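Local atomic coordinates of light Chain (Clostridium botulinum, PDB entry 6BVD), a protein that probably cleaves a neuronal SNARE protein as the zinc metalloprotease domain of a mosaic botulinum neurotoxin, using a zinc site built around an HExxH helix. Residues D391-G396 / Q403-G408; K220-I225 / F376-L381; L268-R273 / I362-G367. One frame throughout, in Å; residues are numbered along the deposited sequence.

Contact 1: D391-G396 / Q403-G408; sequences DGFNIG and QGQNIG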
# COMPACT_ATOMS: atom_id res chain seq x y z
N ASP A 391 8.01 0.53 1.72
CA ASP A 391 9.52 0.68 1.75
C ASP A 391 10.08 2.07 1.53
O ASP A 391 11.32 2.28 1.64
CB ASP A 391 10.18 -0.24 0.69
CG ASP A 391 9.97 -1.73 0.95
OD1 ASP A 391 10.01 -2.16 2.12
OD2 ASP A 391 9.76 -2.47 -0.05
N GLY A 392 9.23 3.03 1.18
CA GLY A 392 9.69 4.35 0.82
C GLY A 392 10.51 4.34 -0.46
O GLY A 392 10.10 3.79 -1.49
N PHE A 393 11.67 5.00 -0.43
CA PHE A 393 12.52 5.04 -1.62
C PHE A 393 13.32 3.76 -1.80
O PHE A 393 13.83 3.50 -2.90
CB PHE A 393 13.53 6.20 -1.55
CG PHE A 393 12.90 7.58 -1.55
CD1 PHE A 393 12.31 8.08 -2.70
CD2 PHE A 393 13.00 8.38 -0.43
CE1 PHE A 393 11.77 9.39 -2.69
CE2 PHE A 393 12.47 9.68 -0.42
CZ PHE A 393 11.85 10.17 -1.55
N ASN A 394 13.48 3.04 -0.70
CA ASN A 394 14.41 1.92 -0.63
C ASN A 394 13.76 0.58 -1.08
O ASN A 394 13.67 -0.37 -0.32
CB ASN A 394 14.99 1.83 0.80
CG ASN A 394 15.87 3.04 1.18
OD1 ASN A 394 16.65 3.54 0.37
ND2 ASN A 394 15.71 3.53 2.43
N ILE A 395 13.34 0.55 -2.34
CA ILE A 395 12.66 -0.58 -2.96
C ILE A 395 13.68 -1.65 -3.40
O ILE A 395 14.68 -1.33 -4.03
CB ILE A 395 11.87 -0.11 -4.20
CG1 ILE A 395 10.87 0.99 -3.82
CG2 ILE A 395 11.16 -1.26 -4.85
CD1 ILE A 395 10.32 1.81 -5.04
N GLY A 396 13.43 -2.90 -3.03
CA GLY A 396 14.27 -4.02 -3.49
C GLY A 396 15.72 -3.83 -3.04
O GLY A 396 15.98 -3.48 -1.89
N GLN A 403 20.68 2.94 -0.71
CA GLN A 403 20.98 3.48 -2.04
C GLN A 403 19.77 4.22 -2.63
O GLN A 403 19.92 5.19 -3.39
CB GLN A 403 21.43 2.35 -2.96
CG GLN A 403 22.12 2.83 -4.23
CD GLN A 403 23.44 3.56 -3.93
OE1 GLN A 403 24.15 3.21 -2.98
NE2 GLN A 403 23.73 4.61 -4.69
N GLY A 404 18.56 3.79 -2.24
CA GLY A 404 17.35 4.45 -2.68
C GLY A 404 17.28 5.91 -2.26
O GLY A 404 16.66 6.71 -2.95
N GLN A 405 17.91 6.27 -1.14
CA GLN A 405 17.93 7.66 -0.70
C GLN A 405 19.17 8.41 -1.19
O GLN A 405 19.24 9.64 -1.12
CB GLN A 405 17.86 7.72 0.82
CG GLN A 405 16.56 7.14 1.42
CD GLN A 405 16.61 7.13 2.95
OE1 GLN A 405 16.70 6.08 3.57
NE2 GLN A 405 16.59 8.31 3.55
N ASN A 406 20.15 7.67 -1.72
CA ASN A 406 21.41 8.30 -2.17
C ASN A 406 21.21 9.11 -3.46
O ASN A 406 20.93 8.54 -4.51
CB ASN A 406 22.49 7.23 -2.41
CG ASN A 406 23.89 7.84 -2.52
OD1 ASN A 406 24.05 8.91 -3.13
ND2 ASN A 406 24.88 7.18 -1.96
N ILE A 407 21.39 10.43 -3.40
CA ILE A 407 21.08 11.22 -4.59
C ILE A 407 22.33 11.78 -5.28
O ILE A 407 22.23 12.48 -6.29
CB ILE A 407 20.10 12.38 -4.24
CG1 ILE A 407 20.65 13.22 -3.09
CG2 ILE A 407 18.73 11.79 -3.88
CD1 ILE A 407 19.82 14.50 -2.77
N GLY A 408 23.51 11.49 -4.75
CA GLY A 408 24.72 11.99 -5.38
C GLY A 408 25.81 12.32 -4.39
O GLY A 408 25.61 12.25 -3.18
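Asn394 ND2 donates to Gln405 OE1 over 3.0 Å, nearly straight at an N-H...O angle of 161°. Asn394 CG is anti to the carbonyl carbon and beside its own N (chi1 -66°), which turns the amide toward Gln405. The acceptor lies close to the amide plane of Asn394. Gln405 OE1 also accepts from Lys363 N, and NE2 donates to Ile219 O, so both ends of this buried amide are engaged and its rotation is fixed. The other arm of Asn394 points at the chain: OD1 stands 3.2 Å from Gly404 N.

The segments flank a short connection leading to the weakly bonded strand 406-408, outermost in this chain's five-stranded antiparallel sheet. A type II' beta turn from Asp391 to Asn394, with Gly392 at positive phi, presents Phe393 and Asn394 to Gly404 and Gln405.

Van der Waals contact comes from Phe393, whose ring also packs edge-to-face with Tyr387. Its CB sits 3.5 Å from Gly404 O, and CD2 reaches Gln405 CG at 4.2 Å; the ring and amide planes are 25° apart, though the side chains cross at about a right angle. Ile395 O accepts from Asn11 ND2 of the second subunit.

Contact 2: K220-I225 / F376-L381; sequences KDPALI and FYLPNL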
# COMPACT_ATOMS: atom_id res chain seq x y z
N LYS A 220 15.78 12.94 2.52
CA LYS A 220 15.01 12.53 3.67
C LYS A 220 13.67 11.93 3.21
O LYS A 220 13.09 12.40 2.24
CB LYS A 220 14.78 13.73 4.62
CG LYS A 220 16.12 14.21 5.25
CD LYS A 220 16.00 15.61 5.84
CE LYS A 220 17.39 16.02 6.36
NZ LYS A 220 17.47 17.45 6.68
N ASP A 221 13.23 10.88 3.89
CA ASP A 221 11.93 10.22 3.62
C ASP A 221 10.82 11.09 4.23
O ASP A 221 10.80 11.29 5.42
CB ASP A 221 11.93 8.82 4.22
CG ASP A 221 10.66 8.02 3.87
OD1 ASP A 221 9.56 8.61 3.92
OD2 ASP A 221 10.78 6.81 3.55
N PRO A 222 9.89 11.61 3.41
CA PRO A 222 8.80 12.46 3.95
C PRO A 222 7.99 11.80 5.06
O PRO A 222 7.48 12.54 5.90
CB PRO A 222 7.92 12.73 2.72
CG PRO A 222 8.85 12.70 1.58
CD PRO A 222 9.85 11.57 1.93
N ALA A 223 7.89 10.47 5.11
CA ALA A 223 7.13 9.83 6.19
C ALA A 223 7.82 10.03 7.56
O ALA A 223 7.17 10.19 8.60
CB ALA A 223 6.91 8.34 5.90
N LEU A 224 9.15 10.04 7.55
CA LEU A 224 9.91 10.25 8.77
C LEU A 224 9.82 11.73 9.16
O LEU A 224 9.69 12.04 10.36
CB LEU A 224 11.40 9.81 8.60
CG LEU A 224 12.20 9.89 9.90
CD1 LEU A 224 11.55 8.97 10.96
CD2 LEU A 224 13.70 9.54 9.71
N ILE A 225 9.83 12.62 8.16
CA ILE A 225 9.65 14.05 8.40
C ILE A 225 8.26 14.29 9.05
O ILE A 225 8.17 15.06 9.99
CB ILE A 225 9.79 14.92 7.12
CG1 ILE A 225 11.20 14.74 6.49
CG2 ILE A 225 9.58 16.40 7.46
CD1 ILE A 225 12.37 15.09 7.44
N PHE A 376 15.23 20.41 -2.15
CA PHE A 376 14.79 19.59 -3.27
C PHE A 376 13.28 19.51 -3.42
O PHE A 376 12.55 19.50 -2.44
CB PHE A 376 15.34 18.16 -3.12
CG PHE A 376 16.85 18.10 -3.12
CD1 PHE A 376 17.55 18.02 -4.31
CD2 PHE A 376 17.56 18.12 -1.94
CE1 PHE A 376 18.98 17.99 -4.33
CE2 PHE A 376 18.98 18.09 -1.95
CZ PHE A 376 19.66 18.01 -3.14
N TYR A 377 12.82 19.44 -4.66
CA TYR A 377 11.44 19.07 -4.95
C TYR A 377 11.38 17.55 -5.21
O TYR A 377 12.27 17.01 -5.88
CB TYR A 377 10.94 19.85 -6.15
CG TYR A 377 9.54 19.54 -6.63
CD1 TYR A 377 8.45 19.71 -5.79
CD2 TYR A 377 9.32 19.15 -7.94
CE1 TYR A 377 7.16 19.47 -6.25
CE2 TYR A 377 8.03 18.90 -8.40
CZ TYR A 377 6.96 19.06 -7.56
OH TYR A 377 5.69 18.81 -8.02
N LEU A 378 10.37 16.88 -4.65
CA LEU A 378 10.15 15.45 -4.85
C LEU A 378 8.90 15.24 -5.71
O LEU A 378 7.80 15.14 -5.18
CB LEU A 378 9.94 14.74 -3.51
CG LEU A 378 10.92 15.10 -2.40
CD1 LEU A 378 10.62 14.36 -1.13
CD2 LEU A 378 12.33 14.82 -2.88
N PRO A 379 9.08 15.19 -7.04
CA PRO A 379 7.97 15.21 -8.00
C PRO A 379 7.10 13.94 -8.07
O PRO A 379 5.96 14.05 -8.56
CB PRO A 379 8.68 15.41 -9.33
CG PRO A 379 10.04 14.79 -9.12
CD PRO A 379 10.39 15.12 -7.71
N ASN A 380 7.59 12.79 -7.60
CA ASN A 380 6.89 11.53 -7.83
C ASN A 380 6.67 10.63 -6.63
O ASN A 380 6.86 9.41 -6.72
CB ASN A 380 7.65 10.72 -8.90
CG ASN A 380 7.80 11.48 -10.19
OD1 ASN A 380 8.92 11.79 -10.63
ND2 ASN A 380 6.67 11.81 -10.81
N LEU A 381 6.27 11.20 -5.50
CA LEU A 381 6.02 10.43 -4.31
C LEU A 381 4.85 9.46 -4.53
O LEU A 381 4.77 8.39 -3.90
CB LEU A 381 5.74 11.36 -3.12
CG LEU A 381 6.94 12.23 -2.67
CD1 LEU A 381 6.53 13.22 -1.58
CD2 LEU A 381 8.07 11.33 -2.17
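Pro222 meets Leu378 and Leu381 at the start of helix 222-237, the helix that carries the HExxH zinc-binding histidines His228 and His232. The facing segment is the end of strand 373-377 and the loop that follows it, so the contact joins the first turn of the metal-binding helix to the loop leaving strand 373-377 of the antiparallel sheet.

Apolar contact across the interface centres on Pro222 CG. Pro222 CG and Leu378 CD1 approach tip to tip at 3.6 Å, while Leu381 comes in at a slant and brings CD1 to 4.0 Å from the same Pro222 CG. Leu381 CD2 is almost as near, so both of its methyls face the proline. Leu381 CG is anti to the carbonyl carbon (chi1 -66°), a setting that sends these methyls toward Pro222. Leu96 and Ile92 of helix 83-100 touch Pro222 and Leu381 respectively, extending the apolar cluster; all three residues of the contact are buried.

The polar interactions within the segments centre on Asp221. It is the N-cap, and its backbone O accepts from both Leu224 N and Ile225 N. Its carboxylate is shared: OD2 forms a salt bridge with Arg99, and OD1 also accepts from Tyr387 OH. The capping bond itself runs from Ala223 N to Asp221 OD1, 2.8 Å long with an N-H...O angle of 151°, meeting the oxygen on its anti side.

Contact 3: L268-R273 / I362-G367; sequences LTFGGR and IKTRLG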
# COMPACT_ATOMS: atom_id res chain seq x y z
N LEU A 268 15.40 16.11 22.34
CA LEU A 268 14.64 14.99 22.89
C LEU A 268 13.79 14.36 21.79
O LEU A 268 13.53 13.14 21.81
CB LEU A 268 13.75 15.42 24.06
CG LEU A 268 14.45 15.98 25.30
CD1 LEU A 268 13.41 16.53 26.29
CD2 LEU A 268 15.38 14.97 25.97
N THR A 269 13.38 15.17 20.83
CA THR A 269 12.56 14.65 19.75
C THR A 269 13.43 13.81 18.80
O THR A 269 13.03 12.72 18.36
CB THR A 269 11.85 15.76 19.01
OG1 THR A 269 10.87 16.36 19.89
CG2 THR A 269 11.13 15.20 17.76
N PHE A 270 14.64 14.28 18.52
CA PHE A 270 15.54 13.48 17.70
C PHE A 270 15.89 12.18 18.43
O PHE A 270 15.81 11.11 17.85
CB PHE A 270 16.84 14.23 17.34
CG PHE A 270 17.69 13.43 16.38
CD1 PHE A 270 17.47 13.52 15.01
CD2 PHE A 270 18.62 12.51 16.84
CE1 PHE A 270 18.22 12.75 14.11
CE2 PHE A 270 19.37 11.72 15.94
CZ PHE A 270 19.17 11.86 14.58
N GLY A 271 16.26 12.27 19.70
CA GLY A 271 16.56 11.06 20.47
C GLY A 271 18.00 10.60 20.27
O GLY A 271 18.88 11.41 19.95
N GLY A 272 18.24 9.29 20.47
CA GLY A 272 19.55 8.68 20.30
C GLY A 272 20.59 9.43 21.12
O GLY A 272 20.34 9.78 22.28
N ARG A 273 21.72 9.75 20.51
CA ARG A 273 22.79 10.45 21.21
C ARG A 273 22.45 11.91 21.50
O ARG A 273 23.07 12.54 22.37
CB ARG A 273 24.10 10.36 20.43
CG ARG A 273 24.79 9.01 20.59
CD ARG A 273 26.31 9.14 20.57
NE ARG A 273 26.98 7.85 20.66
CZ ARG A 273 27.15 7.16 21.79
NH1 ARG A 273 26.61 7.58 22.93
NH2 ARG A 273 27.80 6.00 21.76
N ILE A 362 14.82 3.53 7.50
CA ILE A 362 15.03 4.78 6.84
C ILE A 362 16.36 5.39 7.34
O ILE A 362 16.65 5.35 8.52
CB ILE A 362 13.85 5.77 7.13
CG1 ILE A 362 12.56 5.29 6.44
CG2 ILE A 362 14.21 7.17 6.67
CD1 ILE A 362 11.27 6.18 6.86
N LYS A 363 17.19 5.88 6.44
CA LYS A 363 18.42 6.56 6.86
C LYS A 363 18.07 7.97 7.27
O LYS A 363 17.29 8.63 6.60
CB LYS A 363 19.47 6.58 5.74
CG LYS A 363 20.89 6.96 6.26
CD LYS A 363 21.91 7.07 5.12
CE LYS A 363 23.36 7.22 5.62
NZ LYS A 363 23.85 6.07 6.49
N THR A 364 18.67 8.44 8.37
CA THR A 364 18.47 9.82 8.77
C THR A 364 19.79 10.46 9.16
O THR A 364 20.87 9.79 9.22
CB THR A 364 17.43 9.92 9.91
OG1 THR A 364 16.89 11.24 9.96
CG2 THR A 364 18.00 9.53 11.23
N ARG A 365 19.70 11.76 9.36
CA ARG A 365 20.82 12.62 9.71
C ARG A 365 21.48 12.20 11.01
O ARG A 365 20.87 11.57 11.88
CB ARG A 365 20.31 14.08 9.81
CG ARG A 365 19.21 14.19 10.82
CD ARG A 365 18.60 15.61 10.92
NE ARG A 365 17.32 15.58 11.64
CZ ARG A 365 16.62 16.67 11.99
NH1 ARG A 365 17.09 17.88 11.70
NH2 ARG A 365 15.45 16.55 12.64
N LEU A 366 22.72 12.63 11.19
CA LEU A 366 23.49 12.26 12.36
C LEU A 366 22.97 12.81 13.67
O LEU A 366 23.26 12.25 14.74
CB LEU A 366 24.96 12.71 12.16
CG LEU A 366 25.74 11.74 11.27
CD1 LEU A 366 27.16 12.23 10.99
CD2 LEU A 366 25.78 10.36 11.91
N GLY A 367 22.22 13.91 13.61
CA GLY A 367 21.64 14.52 14.80
C GLY A 367 20.85 15.75 14.38
O GLY A 367 20.93 16.17 13.22
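Phe270 and Gly367 bring the two backbones nearest each other, their CA atoms 6.8 Å apart, where helix 264-270 ends and Gly271 leaves helical geometry with positive phi. The gap is bridged by the Phe270 side chain, whose CG is anti to the backbone N (chi1 -174°), and its ring is received by the irregular 362-367 segment.

Gly367 CA lies over one face of that ring, offset toward the rim. It is 3.8 Å from the Phe270 ring centroid and 17° off the normal, which defines a CH-pi contact. The rim receives a different partner: Arg365 O sits at the edge, near the ring plane, 3.2 Å from Phe270 CZ. A carbonyl oxygen placed there faces the weakly positive hydrogens of the ring rather than its pi cloud, which is probably favourable. Thr364 CG2 approaches the same Phe270 CZ obliquely at 4.2 Å.

This interface lies beside the active site of the zinc protease. Helix 264-270 supplies the metal ligand Glu266, which with His228 and His232 of helix 222-237 holds the zinc ion, and the side chain of Arg365 comes within about 6 Å of that metal.

Arg365 passes Phe270 in the opposite sense, its aliphatic part alongside the ring: CG is 3.7 Å from Phe270 CE1, and NE is 4.0 Å from Phe270 CD1. The guanidinium plane stands 71° from the ring plane, so the two groups do not stack. CG lies between the backbone N and the carbonyl carbon, and from there the chain extends to NE. Beyond it, NH2 forms a salt bridge with Glu353 OE1, while Glu353 OE2 is hydrogen-bonded to Thr364 OG1.

From the N terminus, residues 220-225 come first and wait about 150 residues for 376-381, so contact 2 closes the longest loop. Contact 3 (268-273 with 362-367) is nested inside it, and contact 1 follows in series as a local closure. Contact 2 joins the start of the zinc-binding helix to the end of strand 373-377, contact 3 joins the helix bearing Glu266 to the loop before that strand, and contact 1 leads into weakly bonded strand 406-408 of the same sheet. Contact 2 touches both others by packing: Ile407 CD1 is 3.5 Å from Phe376 CZ, and Asp221 OD2 is 3.4 Å from Ile362 CD1. Gln405 of contact 1 meets the Lys363 backbone of contact 3.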